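Local structure of PmoD (Methylocystis sp. ATCC 49242, 6CPD) at residues B[41-46]-B[55-60]; B[67-72]-B[76-81]; B[108-111]-B[117-120]. The protein binds copper through a periplasmic cupredoxin-type domain and probably takes part in copper handling in methane-oxidizing bacteria. All coordinates share one frame; numbering follows the deposited sequence.

Contact 1: residues B[41-46]-B[55-60]; sequences MAFDIE and LELRII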
loop_
_atom_site.group_PDB
_atom_site.type_symbol
_atom_site.label_atom_id
_atom_site.label_comp_id
_atom_site.label_asym_id
_atom_site.label_seq_id
_atom_site.Cartn_x
_atom_site.Cartn_y
_atom_site.Cartn_z
ATOM N N MET B 41 -2.461 14.015 1.387
ATOM C CA MET B 41 -1.680 12.858 0.955
ATOM C C MET B 41 -0.201 13.067 1.218
ATOM O O MET B 41 0.393 14.017 0.700
ATOM C CB MET B 41 -1.917 12.584 -0.527
ATOM C CG MET B 41 -3.402 12.450 -0.871
ATOM S SD MET B 41 -3.654 11.932 -2.578
ATOM C CE MET B 41 -2.237 10.858 -2.762
ATOM N N ALA B 42 0.384 12.173 2.015
ATOM C CA ALA B 42 1.794 12.256 2.370
ATOM C C ALA B 42 2.612 11.188 1.644
ATOM O O ALA B 42 2.242 10.009 1.646
ATOM C CB ALA B 42 1.966 12.123 3.878
ATOM N N PHE B 43 3.725 11.616 1.048
ATOM C CA PHE B 43 4.597 10.765 0.235
ATOM C C PHE B 43 5.941 10.598 0.939
ATOM O O PHE B 43 6.511 11.569 1.439
ATOM C CB PHE B 43 4.796 11.368 -1.161
ATOM C CG PHE B 43 3.533 11.454 -1.968
ATOM C CD1 PHE B 43 2.636 12.487 -1.760
ATOM C CD2 PHE B 43 3.239 10.500 -2.925
ATOM C CE1 PHE B 43 1.463 12.558 -2.491
ATOM C CE2 PHE B 43 2.075 10.566 -3.658
ATOM C CZ PHE B 43 1.187 11.604 -3.444
ATOM N N ASP B 44 6.430 9.363 0.985
ATOM C CA ASP B 44 7.709 9.046 1.615
ATOM C C ASP B 44 8.520 8.224 0.600
ATOM O O ASP B 44 8.246 7.046 0.371
ATOM C CB ASP B 44 7.495 8.242 2.906
ATOM C CG ASP B 44 8.809 7.860 3.610
ATOM O OD1 ASP B 44 9.911 8.015 3.035
ATOM O OD2 ASP B 44 8.724 7.326 4.738
ATOM N N ILE B 45 9.536 8.833 0.022
ATOM C CA ILE B 45 10.336 8.177 -0.996
ATOM C C ILE B 45 11.330 7.198 -0.375
ATOM O O ILE B 45 12.186 7.611 0.408
ATOM C CB ILE B 45 11.089 9.223 -1.827
ATOM C CG1 ILE B 45 10.083 10.188 -2.481
ATOM C CG2 ILE B 45 11.956 8.542 -2.845
ATOM C CD1 ILE B 45 10.727 11.452 -3.042
ATOM N N GLU B 46 11.217 5.903 -0.691
ATOM C CA GLU B 46 12.046 4.904 -0.019
ATOM C C GLU B 46 13.523 4.944 -0.421
ATOM O O GLU B 46 14.388 4.722 0.416
ATOM C CB GLU B 46 11.509 3.484 -0.265
ATOM C CG GLU B 46 10.222 3.164 0.499
ATOM C CD GLU B 46 9.808 1.694 0.393
ATOM O OE1 GLU B 46 10.371 0.953 -0.448
ATOM O OE2 GLU B 46 8.933 1.275 1.177
ATOM N N LEU B 55 10.584 15.154 -9.520
ATOM C CA LEU B 55 9.380 14.367 -9.346
ATOM C C LEU B 55 8.151 15.260 -9.538
ATOM O O LEU B 55 7.986 16.287 -8.878
ATOM C CB LEU B 55 9.398 13.704 -7.969
ATOM C CG LEU B 55 8.296 12.753 -7.510
ATOM C CD1 LEU B 55 8.846 11.892 -6.380
ATOM C CD2 LEU B 55 7.067 13.510 -7.033
ATOM N N GLU B 56 7.293 14.863 -10.463
ATOM C CA GLU B 56 6.083 15.612 -10.759
ATOM C C GLU B 56 4.866 14.801 -10.322
ATOM O O GLU B 56 4.857 13.573 -10.441
ATOM C CB GLU B 56 6.009 15.926 -12.251
ATOM C CG GLU B 56 4.665 16.458 -12.716
ATOM C CD GLU B 56 4.543 16.530 -14.233
ATOM O OE1 GLU B 56 5.360 15.900 -14.938
ATOM O OE2 GLU B 56 3.612 17.210 -14.723
ATOM N N LEU B 57 3.845 15.474 -9.805
ATOM C CA LEU B 57 2.610 14.775 -9.448
ATOM C C LEU B 57 1.422 15.445 -10.123
ATOM O O LEU B 57 1.255 16.657 -10.034
ATOM C CB LEU B 57 2.399 14.752 -7.925
ATOM C CG LEU B 57 1.022 14.242 -7.453
ATOM C CD1 LEU B 57 0.825 12.731 -7.671
ATOM C CD2 LEU B 57 0.755 14.623 -5.992
ATOM N N ARG B 58 0.611 14.648 -10.801
ATOM C CA ARG B 58 -0.657 15.119 -11.328
ATOM C C ARG B 58 -1.754 14.159 -10.943
ATOM O O ARG B 58 -1.680 12.969 -11.244
ATOM C CB ARG B 58 -0.585 15.297 -12.842
ATOM C CG ARG B 58 -1.918 15.746 -13.442
ATOM C CD ARG B 58 -1.873 15.791 -14.944
ATOM N NE ARG B 58 -1.308 17.060 -15.391
ATOM C CZ ARG B 58 -0.511 17.204 -16.437
ATOM N NH1 ARG B 58 -0.156 16.147 -17.142
ATOM N NH2 ARG B 58 -0.059 18.402 -16.764
ATOM N N ILE B 59 -2.776 14.663 -10.267
ATOM C CA ILE B 59 -3.916 13.811 -9.952
ATOM C C ILE B 59 -5.030 14.133 -10.938
ATOM O O ILE B 59 -5.418 15.288 -11.088
ATOM C CB ILE B 59 -4.388 14.013 -8.501
ATOM C CG1 ILE B 59 -3.277 13.614 -7.529
ATOM C CG2 ILE B 59 -5.670 13.189 -8.222
ATOM C CD1 ILE B 59 -3.644 13.844 -6.065
ATOM N N ILE B 60 -5.506 13.115 -11.643
ATOM C CA ILE B 60 -6.575 13.311 -12.624
ATOM C C ILE B 60 -7.814 12.505 -12.279
ATOM O O ILE B 60 -7.747 11.473 -11.595
ATOM C CB ILE B 60 -6.144 12.896 -14.051
ATOM C CG1 ILE B 60 -5.782 11.404 -14.078
ATOM C CG2 ILE B 60 -4.960 13.741 -14.537
ATOM C CD1 ILE B 60 -5.573 10.855 -15.475
#

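Contact 2: residues B[67-72]-B[76-81]; sequences VLPTGE and DALTEL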
loop_
_atom_site.group_PDB
_atom_site.type_symbol
_atom_site.label_atom_id
_atom_site.label_comp_id
_atom_site.label_asym_id
_atom_site.label_seq_id
_atom_site.Cartn_x
_atom_site.Cartn_y
_atom_site.Cartn_z
ATOM N N VAL B 67 -6.021 3.509 -22.644
ATOM C CA VAL B 67 -4.788 4.282 -22.597
ATOM C C VAL B 67 -4.986 5.668 -21.963
ATOM O O VAL B 67 -5.902 6.399 -22.337
ATOM C CB VAL B 67 -4.194 4.446 -24.003
ATOM C CG1 VAL B 67 -2.876 5.197 -23.943
ATOM C CG2 VAL B 67 -3.993 3.086 -24.649
ATOM N N LEU B 68 -4.150 6.027 -20.993
ATOM C CA LEU B 68 -4.190 7.389 -20.448
ATOM C C LEU B 68 -3.743 8.396 -21.498
ATOM O O LEU B 68 -2.829 8.116 -22.267
ATOM C CB LEU B 68 -3.305 7.521 -19.214
ATOM C CG LEU B 68 -3.963 7.117 -17.901
ATOM C CD1 LEU B 68 -3.082 7.508 -16.740
ATOM C CD2 LEU B 68 -5.352 7.753 -17.785
ATOM N N PRO B 69 -4.414 9.560 -21.563
ATOM C CA PRO B 69 -3.981 10.638 -22.459
ATOM C C PRO B 69 -2.554 11.057 -22.148
ATOM O O PRO B 69 -2.154 11.011 -20.986
ATOM C CB PRO B 69 -4.952 11.778 -22.144
ATOM C CG PRO B 69 -6.128 11.121 -21.563
ATOM C CD PRO B 69 -5.612 9.942 -20.801
ATOM N N THR B 70 -1.797 11.449 -23.165
ATOM C CA THR B 70 -0.430 11.892 -22.937
ATOM C C THR B 70 -0.274 13.364 -23.307
ATOM O O THR B 70 0.671 14.021 -22.873
ATOM C CB THR B 70 0.573 11.040 -23.736
ATOM O OG1 THR B 70 0.091 10.866 -25.074
ATOM C CG2 THR B 70 0.731 9.670 -23.091
ATOM N N GLY B 71 -1.211 13.882 -24.098
ATOM C CA GLY B 71 -1.208 15.290 -24.459
ATOM C C GLY B 71 -1.504 16.148 -23.242
ATOM O O GLY B 71 -2.397 15.825 -22.455
ATOM N N GLU B 72 -0.767 17.246 -23.094
ATOM C CA GLU B 72 -0.827 18.063 -21.882
ATOM C C GLU B 72 -2.183 18.788 -21.796
ATOM O O GLU B 72 -2.701 19.031 -20.707
ATOM C CB GLU B 72 0.336 19.061 -21.851
ATOM C CG GLU B 72 0.987 19.206 -20.466
ATOM C CD GLU B 72 0.501 20.397 -19.655
ATOM O OE1 GLU B 72 -0.170 21.293 -20.218
ATOM O OE2 GLU B 72 0.792 20.422 -18.435
ATOM N N ASP B 76 -4.720 18.159 -18.889
ATOM C CA ASP B 76 -5.185 19.322 -18.132
ATOM C C ASP B 76 -6.710 19.317 -17.929
ATOM O O ASP B 76 -7.205 19.670 -16.853
ATOM C CB ASP B 76 -4.751 20.617 -18.826
ATOM C CG ASP B 76 -3.317 21.007 -18.491
ATOM O OD1 ASP B 76 -2.792 20.551 -17.447
ATOM O OD2 ASP B 76 -2.712 21.770 -19.274
ATOM N N ALA B 77 -7.444 18.906 -18.959
ATOM C CA ALA B 77 -8.902 18.808 -18.889
ATOM C C ALA B 77 -9.364 17.887 -17.757
ATOM O O ALA B 77 -10.454 18.051 -17.206
ATOM C CB ALA B 77 -9.464 18.319 -20.222
ATOM N N LEU B 78 -8.537 16.901 -17.437
ATOM C CA LEU B 78 -8.860 15.909 -16.412
ATOM C C LEU B 78 -8.293 16.236 -15.024
ATOM O O LEU B 78 -8.548 15.511 -14.059
ATOM C CB LEU B 78 -8.333 14.538 -16.859
ATOM C CG LEU B 78 -8.918 13.959 -18.153
ATOM C CD1 LEU B 78 -8.146 12.722 -18.608
ATOM C CD2 LEU B 78 -10.373 13.604 -17.896
ATOM N N THR B 79 -7.545 17.330 -14.906
ATOM C CA THR B 79 -6.696 17.508 -13.714
ATOM C C THR B 79 -7.406 18.049 -12.475
ATOM O O THR B 79 -8.083 19.075 -12.536
ATOM C CB THR B 79 -5.509 18.421 -14.044
ATOM O OG1 THR B 79 -4.621 17.711 -14.913
ATOM C CG2 THR B 79 -4.751 18.834 -12.769
ATOM N N GLU B 80 -7.233 17.345 -11.355
ATOM C CA GLU B 80 -7.710 17.793 -10.039
ATOM C C GLU B 80 -6.659 18.623 -9.343
ATOM O O GLU B 80 -6.961 19.618 -8.692
ATOM C CB GLU B 80 -8.062 16.616 -9.130
ATOM C CG GLU B 80 -9.369 15.964 -9.425
ATOM C CD GLU B 80 -10.563 16.790 -8.964
ATOM O OE1 GLU B 80 -10.403 17.646 -8.063
ATOM O OE2 GLU B 80 -11.667 16.560 -9.502
ATOM N N LEU B 81 -5.416 18.165 -9.442
ATOM C CA LEU B 81 -4.310 18.873 -8.823
ATOM C C LEU B 81 -3.035 18.601 -9.597
ATOM O O LEU B 81 -2.850 17.506 -10.114
ATOM C CB LEU B 81 -4.178 18.425 -7.361
ATOM C CG LEU B 81 -2.908 18.634 -6.538
ATOM C CD1 LEU B 81 -3.288 18.765 -5.080
ATOM C CD2 LEU B 81 -1.944 17.461 -6.710
#

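Contact 3: residues B[108-111]-B[117-120]; sequences LVTL and QQET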
loop_
_atom_site.group_PDB
_atom_site.type_symbol
_atom_site.label_atom_id
_atom_site.label_comp_id
_atom_site.label_asym_id
_atom_site.label_seq_id
_atom_site.Cartn_x
_atom_site.Cartn_y
_atom_site.Cartn_z
ATOM N N LEU B 108 -0.695 10.471 -10.987
ATOM C CA LEU B 108 0.397 10.208 -11.918
ATOM C C LEU B 108 1.695 10.782 -11.380
ATOM O O LEU B 108 1.836 12.001 -11.290
ATOM C CB LEU B 108 0.111 10.818 -13.286
ATOM C CG LEU B 108 -1.159 10.337 -13.962
ATOM C CD1 LEU B 108 -1.427 11.139 -15.233
ATOM C CD2 LEU B 108 -0.996 8.871 -14.264
ATOM N N VAL B 109 2.634 9.918 -11.030
ATOM C CA VAL B 109 3.927 10.363 -10.527
ATOM C C VAL B 109 4.947 10.208 -11.641
ATOM O O VAL B 109 5.176 9.110 -12.140
ATOM C CB VAL B 109 4.397 9.563 -9.299
ATOM C CG1 VAL B 109 5.754 10.082 -8.823
ATOM C CG2 VAL B 109 3.360 9.628 -8.173
ATOM N N THR B 110 5.548 11.311 -12.044
ATOM C CA THR B 110 6.505 11.265 -13.126
ATOM C C THR B 110 7.893 11.594 -12.607
ATOM O O THR B 110 8.102 12.650 -12.016
ATOM C CB THR B 110 6.125 12.247 -14.247
ATOM O OG1 THR B 110 4.763 12.018 -14.631
ATOM C CG2 THR B 110 7.045 12.066 -15.459
ATOM N N LEU B 111 8.829 10.674 -12.819
ATOM C CA LEU B 111 10.215 10.897 -12.447
ATOM C C LEU B 111 11.051 11.199 -13.664
ATOM O O LEU B 111 10.889 10.584 -14.713
ATOM C CB LEU B 111 10.820 9.688 -11.749
ATOM C CG LEU B 111 10.458 9.330 -10.321
ATOM C CD1 LEU B 111 11.384 8.210 -9.951
ATOM C CD2 LEU B 111 10.658 10.517 -9.396
ATOM N N GLN B 117 15.494 10.686 -19.131
ATOM C CA GLN B 117 14.339 9.876 -19.472
ATOM C C GLN B 117 13.269 9.978 -18.397
ATOM O O GLN B 117 13.564 10.219 -17.227
ATOM C CB GLN B 117 14.758 8.412 -19.677
ATOM C CG GLN B 117 13.967 7.675 -20.756
ATOM C CD GLN B 117 14.339 8.097 -22.168
ATOM O OE1 GLN B 117 15.301 8.842 -22.379
ATOM N NE2 GLN B 117 13.583 7.609 -23.147
ATOM N N GLN B 118 12.018 9.815 -18.811
ATOM C CA GLN B 118 10.906 9.977 -17.889
ATOM C C GLN B 118 10.218 8.646 -17.655
ATOM O O GLN B 118 10.019 7.867 -18.583
ATOM C CB GLN B 118 9.910 11.016 -18.404
ATOM C CG GLN B 118 10.468 12.424 -18.398
ATOM C CD GLN B 118 9.388 13.472 -18.472
ATOM O OE1 GLN B 118 9.327 14.375 -17.638
ATOM N NE2 GLN B 118 8.510 13.348 -19.460
ATOM N N GLU B 119 9.873 8.387 -16.402
ATOM C CA GLU B 119 9.080 7.222 -16.049
ATOM C C GLU B 119 7.856 7.696 -15.293
ATOM O O GLU B 119 7.957 8.545 -14.411
ATOM C CB GLU B 119 9.890 6.234 -15.207
ATOM C CG GLU B 119 11.245 5.878 -15.800
ATOM C CD GLU B 119 11.982 4.795 -15.024
ATOM O OE1 GLU B 119 11.588 4.510 -13.868
ATOM O OE2 GLU B 119 12.958 4.228 -15.575
ATOM N N THR B 120 6.686 7.187 -15.661
ATOM C CA THR B 120 5.472 7.551 -14.947
ATOM C C THR B 120 4.886 6.333 -14.251
ATOM O O THR B 120 4.813 5.251 -14.828
ATOM C CB THR B 120 4.425 8.197 -15.890
ATOM O OG1 THR B 120 4.943 9.437 -16.384
ATOM C CG2 THR B 120 3.118 8.491 -15.145
#

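Contact 1: residues B[41-46]-B[55-60]
Met41, Phe43 and Ile45 of strand 37-45 meet Ile59, Leu57 and Leu55 of strand 55-61 across the core of the cupredoxin-type beta sandwich. The two strands belong to facing sheets: their axes pass 12.0 Å apart at 150°, so side chains alone fill the gap, in antiparallel register. Met41 can be followed outward. Its CB lies 3.9 Å from Phe43 CE1 of the same strand, and CG, anti to the carbonyl carbon (chi1 -53°), leads away from the ring. SD then meets the opposite sheet, 4.0 Å from Ile59 CD1, the two side chains crossing at a slant. A bend at the last torsion (chi3 35°) folds CE back to Phe43, 3.6 Å from CZ. The thioether thus curls past the outer end of the ring, touching it with its first and last carbons. Leu57 CD2 approaches the same ring end from the other side of its plane, obliquely, 4.0 Å from CZ; the Leu57 side chain runs at about a right angle to the phenylalanine. Met41 CE and Leu57 CD2 therefore bracket the Phe43 tip, while Phe93 of strand 92-99 stacks on the ring. Ile15 and Ile17 also touch Phe43, and Leu81 and Val95 touch Leu57, adding further apolar neighbours. The bound copper (I) ion is about 13 Å from the Phe43 side chain, so this is core packing and not part of the metal site. At the far end of the row Ile45 and Leu55 point at each other tip to tip, their CD1 methyls 3.9 Å apart.

Contact 2: residues B[67-72]-B[76-81]
The carboxylates of Glu72 and Asp76 meet with their planes at 90° to each other, so the groups neither stack nor lie side by side. Glu72 OE1 is 2.8 Å from Asp76 OD2, and each of these oxygens stands out of the plane of the other group. One face of the Asp76 carboxylate is overlain by the backbone carbonyl of Glu72, whose O lies 3.0 Å from Asp76 CG; Glu72 O and Asp76 OD2, 3.1 Å apart, are both acceptors and make no hydrogen bond. Glu72 reaches the aspartate by bending at chi2 (-98°), and its OE2 is taken by a salt bridge to Arg58 of strand 55-61. Arg58, also in a long, weak ion pair with Asp76 OD1, would probably offset part of the negative charge gathered here. Asp76 N donates to Glu72 O at 2.9 Å, the nitrogen lying 36° out of the carbonyl plane. Next to the helix the puckered Pro69 ring presents CG to Leu78 CD1 at 3.9 Å, the side chains crossing at about a right angle. Leu78 also rests on Ile60 and Pro63, while Leu68 leans on Ile106 and Leu108, so Leu68 and Leu78 pack this loop and the helix end against the sheet. The arrangement is that of a short surface helix, 72-77, with Gly71 at the N-cap position, in the connection between the neighbouring antiparallel strands 55-61 and 79-86; near its start the second strand has a classic beta bulge, Glu80 and Leu81 both facing Ile59.

Contact 3: residues B[108-111]-B[117-120]
Thr110 and Thr120 face each other as a non-hydrogen-bonded antiparallel pair, and their hydroxyls hydrogen-bond to each other at this pair: OG1 to OG1 is 3.1 Å, and either may donate. Both threonines adopt the same rotamer (chi1 -52° and -65°), with the hydroxyl beside the backbone N and CG2 anti to it. The shared rotamer brings the two OG1 atoms together, while Thr110 CG2 lies 3.5 Å from Thr120 OG1. The same methyl meets the extended Gln118 side chain at its OE1, 3.9 Å away, and Thr120 CG2 reaches Leu108 CD2. A valine in place of Thr110 would probably leave the Thr120 hydroxyl without its mate and free to turn. The next pair, Leu111 and Glu119, is hydrogen-bonded: Leu111 N gives to Glu119 O at 2.8 Å, and Glu119 N to Leu111 O at 3.0 Å, both with N-H...O angles of 163°. CA-H...O contacts fill in between, as from Thr120 CA to Val109 O at 3.2 Å. Leu111 and Glu119 project to the sheet face away from the threonines; the leucine packs on Phe10, Phe50 and Leu55, whereas Glu119 OE1 forms a salt bridge with Arg113. These are the turn-proximal rungs of the beta hairpin made by strands 103-112 and 118-127. On its other edge strand 103-112 is bonded to strand 55-61, with Leu108 paired to Arg58 and Thr110 to Glu56, and beyond strand 118-127 lies the short parallel strand 32-33, the outermost within this chain.

Overall arrangement
Contact 1 is the core of the domain, wholly buried and apolar, and joins one sheet to the other through side chains alone. Contact 3 lies within the sheet that contains strand 55-61, and contact 2 leads into it through strand 79-86. Contact 3 is partly buried, relying on backbone bonds and a hydroxyl pair, while contact 2 lies at the surface, mixing acidic side chains, a helical bond and one apolar touch. Strand 55-61 connects all three: Arg58 O pairs with Leu108 N of contact 3, and Arg58 NH2 bridges to Glu72 of contact 2. Contacts 2 and 3 also meet directly, where Leu68 packs on Leu108.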